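Local coordinates for DNA replication licensing factor MCM related protein (Thermoplasma acidophilum, PDB 4ME3), which probably works, as the full-length MCM protein, as an ATP-driven single-stranded DNA helicase in replication, this chain being its zinc-binding N-terminal domain, at residues Leu47-Phe51 with Arg52-Asp56; Glu78-Gln82 with Asp83-Asp87; Asp222-Ala225 with Gly226-Tyr229. One frame throughout, in Å; residues are numbered along the deposited sequence.

Contacts 1, 2 and 3 follow one another along the chain, each a local contact within one short run of residues. Contacts 1 and 2 belong to the helical part at the start of the MCM N-terminal domain: one is the junction of strand 46-50 with helix 51-57, the other the C-terminal end of helix 69-84 and the residues that follow it. Their centres are about 19 Å apart, and Leu47 packs on Ile80 between them. Contact 3 is in a loop of the OB domain, its centre about 23 Å from that of contact 1 and about 26 Å from that of contact 2. Tyr48 touches Leu224 and Asp223, so strand 46-50 is where the N-terminal helical part rests against this OB-domain loop.

Contact 1: Leu47-Phe51 with Arg52-Asp56; sequences LYVSF and RDLED
Glu55 N donates to Phe51 O at 2.9 Å, and Leu54 N to Ser50 O at 3.1 Å, the latter in the carbonyl plane. These i to i+4 bonds begin the helix directly where the strand stops. Ser50 is the N-cap: with its hydroxyl anti to the backbone N (chi1 177°), OG lies 3.2 Å from Arg52 N and accepts a weak bond. A serine suits this place because its short hydroxyl reaches a first-turn N-H; OG is also hydrogen-bonded to Asp102, while the extended Arg52 chain carries its guanidinium to a salt bridge with Glu104. The arrangement is a capped strand-to-helix junction, leading from strand 46-50, paired parallel with 97-101, into helix 51-57. Around it the packing is largely apolar. Val49 CG1 meets Leu54 CG at 3.9 Å, the two side chains at about a right angle, and both touch Phe24 of helix 14-27. Glu55 CD rests 3.6 Å from Phe51 CE2, carboxylate and ring planes 47° apart. Cut back to an alanine, Glu55 would probably leave the CE2 corner of the Phe51 ring uncovered and Lys106 without its long, weak ionic partner. Phe51 CD1 reaches Leu54 CD1 at 4.2 Å, and the ring also touches Leu66 of helix 59-67.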
ATOM      1  N   LEU A  47       0.163 -10.472  -4.933  1.00 13.70           N
ATOM      2  CA  LEU A  47      -0.754 -11.593  -4.789  1.00 14.50           C
ATOM      3  C   LEU A  47      -2.150 -11.051  -4.535  1.00 12.23           C
ATOM      4  O   LEU A  47      -2.335 -10.217  -3.657  1.00 13.24           O
ATOM      5  CB  LEU A  47      -0.343 -12.485  -3.615  1.00 10.19           C
ATOM      6  CG  LEU A  47      -1.294 -13.655  -3.340  1.00 14.38           C
ATOM      7  CD1 LEU A  47      -1.220 -14.683  -4.456  1.00 16.18           C
ATOM      8  CD2 LEU A  47      -0.998 -14.299  -1.988  1.00 18.76           C
ATOM      9  N   TYR A  48      -3.120 -11.521  -5.312  1.00 11.51           N
ATOM     10  CA  TYR A  48      -4.523 -11.218  -5.057  1.00 12.16           C
ATOM     11  C   TYR A  48      -5.165 -12.330  -4.242  1.00 14.81           C
ATOM     12  O   TYR A  48      -5.059 -13.505  -4.592  1.00 13.67           O
ATOM     13  CB  TYR A  48      -5.278 -11.049  -6.371  1.00 14.94           C
ATOM     14  CG  TYR A  48      -4.956  -9.754  -7.073  1.00 14.27           C
ATOM     15  CD1 TYR A  48      -5.687  -8.606  -6.811  1.00 15.06           C
ATOM     16  CD2 TYR A  48      -3.918  -9.675  -7.989  1.00 20.18           C
ATOM     17  CE1 TYR A  48      -5.396  -7.412  -7.441  1.00 18.38           C
ATOM     18  CE2 TYR A  48      -3.619  -8.481  -8.625  1.00 17.14           C
ATOM     19  CZ  TYR A  48      -4.363  -7.358  -8.346  1.00 18.29           C
ATOM     20  OH  TYR A  48      -4.073  -6.166  -8.976  1.00 17.07           O
ATOM     21  N   VAL A  49      -5.833 -11.951  -3.158  1.00 12.93           N
ATOM     22  CA  VAL A  49      -6.547 -12.904  -2.315  1.00 13.55           C
ATOM     23  C   VAL A  49      -8.041 -12.622  -2.383  1.00 14.69           C
ATOM     24  O   VAL A  49      -8.469 -11.472  -2.302  1.00 16.00           O
ATOM     25  CB  VAL A  49      -6.075 -12.829  -0.851  1.00 19.62           C
ATOM     26  CG1 VAL A  49      -7.008 -13.607   0.054  1.00 25.25           C
ATOM     27  CG2 VAL A  49      -4.646 -13.349  -0.731  1.00 18.50           C
ATOM     28  N   SER A  50      -8.833 -13.676  -2.531  1.00 11.72           N
ATOM     29  CA  SER A  50     -10.275 -13.523  -2.679  1.00 12.55           C
ATOM     30  C   SER A  50     -10.938 -13.262  -1.336  1.00 15.10           C
ATOM     31  O   SER A  50     -10.733 -14.005  -0.378  1.00 12.21           O
ATOM     32  CB  SER A  50     -10.877 -14.776  -3.313  1.00 19.09           C
ATOM     33  OG  SER A  50     -12.284 -14.660  -3.405  1.00 19.03           O
ATOM     34  N   PHE A  51     -11.742 -12.210  -1.254  1.00 11.97           N
ATOM     35  CA  PHE A  51     -12.442 -11.934  -0.013  1.00 13.30           C
ATOM     36  C   PHE A  51     -13.437 -13.050   0.293  1.00 15.09           C
ATOM     37  O   PHE A  51     -13.763 -13.294   1.454  1.00 18.24           O
ATOM     38  CB  PHE A  51     -13.157 -10.585  -0.061  1.00 15.26           C
ATOM     39  CG  PHE A  51     -13.676 -10.150   1.270  1.00 13.44           C
ATOM     40  CD1 PHE A  51     -12.813  -9.636   2.226  1.00 13.89           C
ATOM     41  CD2 PHE A  51     -15.017 -10.282   1.585  1.00 22.09           C
ATOM     42  CE1 PHE A  51     -13.281  -9.243   3.460  1.00 17.60           C
ATOM     43  CE2 PHE A  51     -15.490  -9.895   2.824  1.00 23.09           C
ATOM     44  CZ  PHE A  51     -14.621  -9.373   3.760  1.00 22.10           C
ATOM     45  N   ARG A  52     -13.904 -13.730  -0.750  1.00 16.56           N
ATOM     46  CA  ARG A  52     -14.810 -14.865  -0.586  1.00 22.80           C
ATOM     47  C   ARG A  52     -14.133 -15.969   0.219  1.00 18.69           C
ATOM     48  O   ARG A  52     -14.760 -16.611   1.065  1.00 18.10           O
ATOM     49  CB  ARG A  52     -15.225 -15.429  -1.946  1.00 25.58           C
ATOM     50  CG  ARG A  52     -15.875 -14.432  -2.894  1.00 33.37           C
ATOM     51  CD  ARG A  52     -15.825 -14.955  -4.324  1.00 39.09           C
ATOM     52  NE  ARG A  52     -16.399 -14.019  -5.288  1.00 48.77           N
ATOM     53  CZ  ARG A  52     -16.188 -14.068  -6.601  1.00 46.05           C
ATOM     54  NH1 ARG A  52     -15.404 -15.003  -7.123  1.00 49.18           N
ATOM     55  NH2 ARG A  52     -16.755 -13.174  -7.397  1.00 53.26           N
ATOM     56  N   ASP A  53     -12.854 -16.201  -0.064  1.00 14.08           N
ATOM     57  CA  ASP A  53     -12.071 -17.181   0.686  1.00 11.94           C
ATOM     58  C   ASP A  53     -11.863 -16.720   2.126  1.00 12.66           C
ATOM     59  O   ASP A  53     -12.002 -17.505   3.060  1.00 15.38           O
ATOM     60  CB  ASP A  53     -10.718 -17.425   0.011  1.00 12.92           C
ATOM     61  CG  ASP A  53     -10.842 -18.184  -1.299  1.00 16.70           C
ATOM     62  OD1 ASP A  53     -11.910 -18.785  -1.543  1.00 18.87           O
ATOM     63  OD2 ASP A  53      -9.867 -18.185  -2.078  1.00 16.26           O
ATOM     64  N   LEU A  54     -11.526 -15.445   2.307  1.00 12.30           N
ATOM     65  CA  LEU A  54     -11.307 -14.907   3.646  1.00 10.58           C
ATOM     66  C   LEU A  54     -12.554 -15.040   4.518  1.00 13.13           C
ATOM     67  O   LEU A  54     -12.469 -15.441   5.679  1.00 16.28           O
ATOM     68  CB  LEU A  54     -10.869 -13.441   3.570  1.00 12.13           C
ATOM     69  CG  LEU A  54      -9.446 -13.209   3.057  1.00 11.43           C
ATOM     70  CD1 LEU A  54      -9.242 -11.750   2.658  1.00 15.02           C
ATOM     71  CD2 LEU A  54      -8.410 -13.622   4.099  1.00 10.69           C
ATOM     72  N   GLU A  55     -13.711 -14.693   3.963  1.00 15.78           N
ATOM     73  CA  GLU A  55     -14.974 -14.818   4.695  1.00 17.65           C
ATOM     74  C   GLU A  55     -15.246 -16.265   5.097  1.00 19.50           C
ATOM     75  O   GLU A  55     -15.682 -16.539   6.218  1.00 18.22           O
ATOM     76  CB  GLU A  55     -16.138 -14.297   3.850  1.00 21.52           C
ATOM     77  CG  GLU A  55     -16.734 -12.994   4.359  1.00 43.87           C
ATOM     78  CD  GLU A  55     -17.861 -12.486   3.481  1.00 44.34           C
ATOM     79  OE1 GLU A  55     -17.985 -12.960   2.331  1.00 44.72           O
ATOM     80  OE2 GLU A  55     -18.623 -11.612   3.943  1.00 52.60           O
ATOM     81  N   ASP A  56     -14.989 -17.186   4.175  1.00 18.81           N
ATOM     82  CA  ASP A  56     -15.203 -18.609   4.418  1.00 16.42           C
ATOM     83  C   ASP A  56     -14.271 -19.122   5.512  1.00 21.62           C
ATOM     84  O   ASP A  56     -14.620 -20.023   6.279  1.00 18.34           O
ATOM     85  CB  ASP A  56     -14.965 -19.396   3.130  1.00 18.99           C
ATOM     86  CG  ASP A  56     -15.521 -20.798   3.196  1.00 29.14           C
ATOM     87  OD1 ASP A  56     -16.763 -20.938   3.188  1.00 23.13           O
ATOM     88  OD2 ASP A  56     -14.720 -21.756   3.245  1.00 20.91           O
TER

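Contact 2: Glu78-Gln82 with Asp83-Asp87; sequences EVILQ and DYLLD
Ile80 O receives two backbone donors, Leu85 N at 3.0 Å and Tyr84 N at 3.1 Å. The two approach differently: Leu85 N comes nearly along the C=O axis, whereas Tyr84 N comes in from above the carbonyl plane, 40° off it. The five-residue reach to Leu85 is a wider, pi-type step, while one residue earlier Val79 O still takes the ordinary i to i+4 bond from Asp83 N at 2.8 Å. Here helix 69-84 is widening near its C-terminal end, before the chain passes into a 3-10 turn at 86-87; the helix belongs to the helical part of the MCM N-terminal domain.

Five residues apart along this turn, Ile80 and Leu85 lie side by side and point the same way, with Ile80 CG2 3.6 Å from Leu85 CD1. This gamma methyl is available because it stands anti to the Ile80 backbone N, while CG1, at chi1 -70°, takes the place beside that nitrogen. Branched aliphatic residues suit this buried side, where both also touch Phe96. The Tyr84 ring brings the edge at CD1 toward Val79 O, which lies near the ring plane at 4.0 Å; its hydroxyl is hydrogen-bonded to Ser31.

On the exposed side a water donates to Gln82 OE1 and to Asp83 OD1, at 2.6 Å and 2.8 Å respectively, bridging neighbouring polar ends. The Gln82 chain is extended beyond CG, which carries its amide out to the water and to Lys18. Asp83 turns its second oxygen, OD2, to a salt bridge with Arg22, and the same oxygen passes Val79 CG1. Lys18 and Arg22 both belong to helix 14-27, so that this helix supplies the positive partners of both acceptors.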
ATOM      1  N   GLU A  78       4.093  -9.338   5.296  1.00 11.81           N
ATOM      2  CA  GLU A  78       5.233  -9.794   6.084  1.00 16.53           C
ATOM      3  C   GLU A  78       5.336 -11.315   6.099  1.00 16.98           C
ATOM      4  O   GLU A  78       6.427 -11.867   5.984  1.00 20.04           O
ATOM      5  CB  GLU A  78       5.156  -9.264   7.517  1.00 17.94           C
ATOM      6  CG  GLU A  78       5.447  -7.776   7.639  1.00 27.91           C
ATOM      7  CD  GLU A  78       5.479  -7.305   9.080  1.00 40.54           C
ATOM      8  OE1 GLU A  78       5.667  -8.152   9.979  1.00 50.44           O
ATOM      9  OE2 GLU A  78       5.313  -6.090   9.313  1.00 45.26           O
ATOM     10  N   VAL A  79       4.200 -11.991   6.239  1.00 17.10           N
ATOM     11  CA  VAL A  79       4.182 -13.450   6.234  1.00 16.75           C
ATOM     12  C   VAL A  79       4.699 -13.994   4.904  1.00 17.16           C
ATOM     13  O   VAL A  79       5.501 -14.926   4.870  1.00 17.29           O
ATOM     14  CB  VAL A  79       2.767 -13.996   6.503  1.00 16.74           C
ATOM     15  CG1 VAL A  79       2.695 -15.483   6.181  1.00 20.33           C
ATOM     16  CG2 VAL A  79       2.372 -13.744   7.947  1.00 18.87           C
ATOM     17  N   ILE A  80       4.242 -13.406   3.807  1.00 13.65           N
ATOM     18  CA  ILE A  80       4.710 -13.803   2.487  1.00 14.23           C
ATOM     19  C   ILE A  80       6.214 -13.574   2.351  1.00 19.29           C
ATOM     20  O   ILE A  80       6.938 -14.446   1.880  1.00 15.11           O
ATOM     21  CB  ILE A  80       3.957 -13.046   1.384  1.00 13.76           C
ATOM     22  CG1 ILE A  80       2.506 -13.535   1.330  1.00 15.77           C
ATOM     23  CG2 ILE A  80       4.635 -13.243   0.038  1.00 16.17           C
ATOM     24  CD1 ILE A  80       1.599 -12.715   0.441  1.00 18.60           C
ATOM     25  N   LEU A  81       6.685 -12.411   2.783  1.00 16.88           N
ATOM     26  CA  LEU A  81       8.103 -12.078   2.661  1.00 18.90           C
ATOM     27  C   LEU A  81       8.992 -12.961   3.538  1.00 22.29           C
ATOM     28  O   LEU A  81      10.072 -13.381   3.116  1.00 25.75           O
ATOM     29  CB  LEU A  81       8.332 -10.609   3.003  1.00 19.43           C
ATOM     30  CG  LEU A  81       7.854  -9.614   1.946  1.00 16.04           C
ATOM     31  CD1 LEU A  81       7.767  -8.206   2.535  1.00 23.40           C
ATOM     32  CD2 LEU A  81       8.778  -9.629   0.744  1.00 20.23           C
ATOM     33  N   GLN A  82       8.536 -13.241   4.754  1.00 17.26           N
ATOM     34  CA  GLN A  82       9.337 -13.994   5.717  1.00 21.83           C
ATOM     35  C   GLN A  82       9.253 -15.507   5.518  1.00 25.41           C
ATOM     36  O   GLN A  82      10.261 -16.205   5.615  1.00 27.27           O
ATOM     37  CB  GLN A  82       8.909 -13.645   7.146  1.00 24.52           C
ATOM     38  CG  GLN A  82       9.178 -12.200   7.535  1.00 36.34           C
ATOM     39  CD  GLN A  82       8.746 -11.887   8.957  1.00 46.05           C
ATOM     40  OE1 GLN A  82       7.983 -12.635   9.569  1.00 46.28           O
ATOM     41  NE2 GLN A  82       9.239 -10.776   9.491  1.00 45.01           N
ATOM     42  N   ASP A  83       8.055 -16.011   5.244  1.00 19.28           N
ATOM     43  CA  ASP A  83       7.832 -17.454   5.187  1.00 21.01           C
ATOM     44  C   ASP A  83       8.043 -18.053   3.793  1.00 23.57           C
ATOM     45  O   ASP A  83       8.425 -19.218   3.667  1.00 21.86           O
ATOM     46  CB  ASP A  83       6.416 -17.787   5.668  1.00 18.77           C
ATOM     47  CG  ASP A  83       6.218 -17.514   7.149  1.00 25.46           C
ATOM     48  OD1 ASP A  83       7.139 -16.970   7.796  1.00 26.41           O
ATOM     49  OD2 ASP A  83       5.128 -17.839   7.665  1.00 24.40           O
ATOM     50  N   TYR A  84       7.791 -17.267   2.752  1.00 17.73           N
ATOM     51  CA  TYR A  84       7.818 -17.791   1.389  1.00 19.87           C
ATOM     52  C   TYR A  84       8.960 -17.261   0.522  1.00 23.21           C
ATOM     53  O   TYR A  84       9.579 -18.022  -0.216  1.00 18.97           O
ATOM     54  CB  TYR A  84       6.491 -17.499   0.684  1.00 15.70           C
ATOM     55  CG  TYR A  84       5.321 -18.290   1.213  1.00 17.39           C
ATOM     56  CD1 TYR A  84       4.597 -17.847   2.311  1.00 16.05           C
ATOM     57  CD2 TYR A  84       4.934 -19.479   0.608  1.00 18.41           C
ATOM     58  CE1 TYR A  84       3.526 -18.562   2.791  1.00 13.23           C
ATOM     59  CE2 TYR A  84       3.860 -20.203   1.083  1.00 20.19           C
ATOM     60  CZ  TYR A  84       3.160 -19.740   2.174  1.00 18.23           C
ATOM     61  OH  TYR A  84       2.088 -20.460   2.649  1.00 20.58           O
ATOM     62  N   LEU A  85       9.235 -15.963   0.600  1.00 18.42           N
ATOM     63  CA  LEU A  85      10.140 -15.330  -0.356  1.00 18.38           C
ATOM     64  C   LEU A  85      11.520 -15.032   0.214  1.00 18.96           C
ATOM     65  O   LEU A  85      12.372 -14.477  -0.478  1.00 28.05           O
ATOM     66  CB  LEU A  85       9.520 -14.029  -0.871  1.00 18.69           C
ATOM     67  CG  LEU A  85       8.175 -14.171  -1.585  1.00 20.62           C
ATOM     68  CD1 LEU A  85       7.611 -12.799  -1.924  1.00 25.99           C
ATOM     69  CD2 LEU A  85       8.319 -15.012  -2.835  1.00 26.03           C
ATOM     70  N   LEU A  86      11.743 -15.420   1.464  1.00 20.12           N
ATOM     71  CA  LEU A  86      12.888 -14.938   2.230  1.00 32.75           C
ATOM     72  C   LEU A  86      14.234 -15.051   1.510  1.00 32.76           C
ATOM     73  O   LEU A  86      15.080 -14.169   1.644  1.00 31.55           O
ATOM     74  CB  LEU A  86      12.956 -15.655   3.579  1.00 36.63           C
ATOM     75  CG  LEU A  86      13.868 -15.023   4.632  1.00 42.77           C
ATOM     76  CD1 LEU A  86      13.562 -13.540   4.812  1.00 37.27           C
ATOM     77  CD2 LEU A  86      13.722 -15.756   5.954  1.00 51.06           C
ATOM     78  N   ASP A  87      14.438 -16.121   0.748  1.00 29.98           N
ATOM     79  CA  ASP A  87      15.735 -16.343   0.105  1.00 34.23           C
ATOM     80  C   ASP A  87      15.950 -15.449  -1.119  1.00 43.14           C
ATOM     81  O   ASP A  87      17.024 -15.460  -1.721  1.00 40.39           O
ATOM     82  CB  ASP A  87      15.911 -17.817  -0.274  1.00 37.09           C
ATOM     83  CG  ASP A  87      14.797 -18.329  -1.158  1.00 44.77           C
ATOM     84  OD1 ASP A  87      13.781 -18.810  -0.612  1.00 62.20           O
ATOM     85  OD2 ASP A  87      14.939 -18.254  -2.396  1.00 44.81           O
TER
HETATM   86  O   HOH W   1       6.333 -14.646   9.170  1.00 42.95           O

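Contact 3: Asp222-Ala225 with Gly226-Tyr229; sequences DDLA and GLLY
Leu227 leans back over the carbonyl of Leu224, three residues earlier, and can be followed outward from its backbone. CB stands 3.8 Å from Leu224 O. CG is nearer, 3.5 Å from the same oxygen, because at chi1 -64° it lies beside the backbone N of its own residue and so on the side where the chain has just turned. Beyond it, Leu227 CD1 lies 3.6 Å from Leu224 O and 3.7 Å from Asp223 O, and also meets Leu224 CD2 at 4.2 Å. A leucine fits because one branch, CD1, can lie against two carbonyl oxygens and a methyl at once.

No direct hydrogen bond joins the two halves of the turn. Instead a water donates to Leu224 O at 2.9 Å and accepts from Leu227 N at the same distance, filling the role of a backbone bond and satisfying both groups. Just before it, Ala225 N is hydrogen-bonded to Asp222 O. Gly226 has a positive phi of 81°, and glycine suits this bend, where a beta carbon would stand only 2.7 Å from Ala225 O and clash with it. Its N-H is hydrogen-bonded to Gln196, on strand 191-201.

The remaining side chains join the turn to its surroundings. Asp223 forms a salt bridge with Arg99, and Leu224 packs on Tyr48; these partners lie on the parallel strands 97-101 and 46-50 of the N-terminal part. Leu228 touches Val198 and Val264 of the sheet. The whole is a water-bridged, glycine-containing turn in the connection between strands 215-221 and 233-247 of the MCM OB domain.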
ATOM      1  N   ASP A 222       2.516   1.311  -8.072  1.00 13.42           N
ATOM      2  CA  ASP A 222       3.199   0.112  -8.545  1.00 12.05           C
ATOM      3  C   ASP A 222       2.439  -0.539  -9.705  1.00 13.63           C
ATOM      4  O   ASP A 222       2.247   0.091 -10.747  1.00 14.20           O
ATOM      5  CB  ASP A 222       3.422  -0.844  -7.365  1.00 11.80           C
ATOM      6  CG  ASP A 222       4.562  -1.817  -7.600  1.00 29.61           C
ATOM      7  OD1 ASP A 222       5.233  -1.720  -8.651  1.00 18.97           O
ATOM      8  OD2 ASP A 222       4.802  -2.665  -6.713  1.00 25.20           O
ATOM      9  N   ASP A 223       2.009  -1.785  -9.533  1.00 14.22           N
ATOM     10  CA  ASP A 223       1.348  -2.526 -10.602  1.00 15.57           C
ATOM     11  C   ASP A 223       0.006  -1.928 -11.020  1.00 11.43           C
ATOM     12  O   ASP A 223      -0.520  -2.266 -12.081  1.00 12.33           O
ATOM     13  CB  ASP A 223       1.155  -3.996 -10.200  1.00 17.89           C
ATOM     14  CG  ASP A 223       0.612  -4.155  -8.786  1.00 21.46           C
ATOM     15  OD1 ASP A 223       1.189  -3.557  -7.855  1.00 20.07           O
ATOM     16  OD2 ASP A 223      -0.387  -4.883  -8.602  1.00 22.49           O
ATOM     17  N   LEU A 224      -0.550  -1.047 -10.192  1.00 11.40           N
ATOM     18  CA  LEU A 224      -1.833  -0.425 -10.503  1.00 11.32           C
ATOM     19  C   LEU A 224      -1.687   0.922 -11.214  1.00 12.98           C
ATOM     20  O   LEU A 224      -2.662   1.452 -11.740  1.00 10.10           O
ATOM     21  CB  LEU A 224      -2.669  -0.256  -9.229  1.00 12.30           C
ATOM     22  CG  LEU A 224      -3.073  -1.560  -8.535  1.00 17.01           C
ATOM     23  CD1 LEU A 224      -3.997  -1.268  -7.360  1.00 16.17           C
ATOM     24  CD2 LEU A 224      -3.727  -2.516  -9.517  1.00 16.18           C
ATOM     25  N   ALA A 225      -0.478   1.478 -11.242  1.00 11.64           N
ATOM     26  CA  ALA A 225      -0.264   2.755 -11.919  1.00 10.85           C
ATOM     27  C   ALA A 225      -0.272   2.584 -13.436  1.00 11.65           C
ATOM     28  O   ALA A 225       0.178   1.567 -13.954  1.00 11.82           O
ATOM     29  CB  ALA A 225       1.044   3.387 -11.464  1.00 13.29           C
ATOM     30  N   GLY A 226      -0.789   3.586 -14.138  1.00 10.69           N
ATOM     31  CA  GLY A 226      -0.758   3.608 -15.588  1.00 11.37           C
ATOM     32  C   GLY A 226      -1.840   2.778 -16.251  1.00 16.54           C
ATOM     33  O   GLY A 226      -1.694   2.387 -17.405  1.00 19.37           O
ATOM     34  N   LEU A 227      -2.927   2.521 -15.531  1.00 12.11           N
ATOM     35  CA  LEU A 227      -4.003   1.672 -16.038  1.00 15.06           C
ATOM     36  C   LEU A 227      -5.267   2.450 -16.396  1.00 20.11           C
ATOM     37  O   LEU A 227      -6.064   1.993 -17.213  1.00 18.61           O
ATOM     38  CB  LEU A 227      -4.365   0.602 -15.005  1.00 16.59           C
ATOM     39  CG  LEU A 227      -3.281  -0.422 -14.658  1.00 17.60           C
ATOM     40  CD1 LEU A 227      -3.794  -1.399 -13.607  1.00 20.09           C
ATOM     41  CD2 LEU A 227      -2.816  -1.160 -15.898  1.00 20.85           C
ATOM     42  N   LEU A 228      -5.453   3.618 -15.787  1.00 13.49           N
ATOM     43  CA  LEU A 228      -6.708   4.348 -15.916  1.00 13.10           C
ATOM     44  C   LEU A 228      -6.556   5.608 -16.765  1.00 15.39           C
ATOM     45  O   LEU A 228      -5.591   6.363 -16.614  1.00 17.89           O
ATOM     46  CB  LEU A 228      -7.256   4.696 -14.528  1.00 14.52           C
ATOM     47  CG  LEU A 228      -7.474   3.498 -13.597  1.00 13.55           C
ATOM     48  CD1 LEU A 228      -8.050   3.934 -12.252  1.00 15.80           C
ATOM     49  CD2 LEU A 228      -8.377   2.473 -14.251  1.00 14.96           C
ATOM     50  N   TYR A 229      -7.521   5.822 -17.655  1.00 13.84           N
ATOM     51  CA  TYR A 229      -7.508   6.944 -18.585  1.00 16.19           C
ATOM     52  C   TYR A 229      -8.860   7.654 -18.585  1.00 13.92           C
ATOM     53  O   TYR A 229      -9.881   7.060 -18.229  1.00 16.19           O
ATOM     54  CB  TYR A 229      -7.202   6.449 -20.004  1.00 19.86           C
ATOM     55  CG  TYR A 229      -5.902   5.690 -20.136  1.00 31.52           C
ATOM     56  CD1 TYR A 229      -5.852   4.318 -19.929  1.00 29.50           C
ATOM     57  CD2 TYR A 229      -4.726   6.343 -20.482  1.00 39.61           C
ATOM     58  CE1 TYR A 229      -4.665   3.619 -20.053  1.00 30.97           C
ATOM     59  CE2 TYR A 229      -3.533   5.651 -20.609  1.00 33.49           C
ATOM     60  CZ  TYR A 229      -3.509   4.290 -20.395  1.00 42.20           C
ATOM     61  OH  TYR A 229      -2.324   3.601 -20.520  1.00 41.24           O
TER
HETATM   62  O   HOH W   2      -3.895   3.692 -13.021  1.00 16.00           O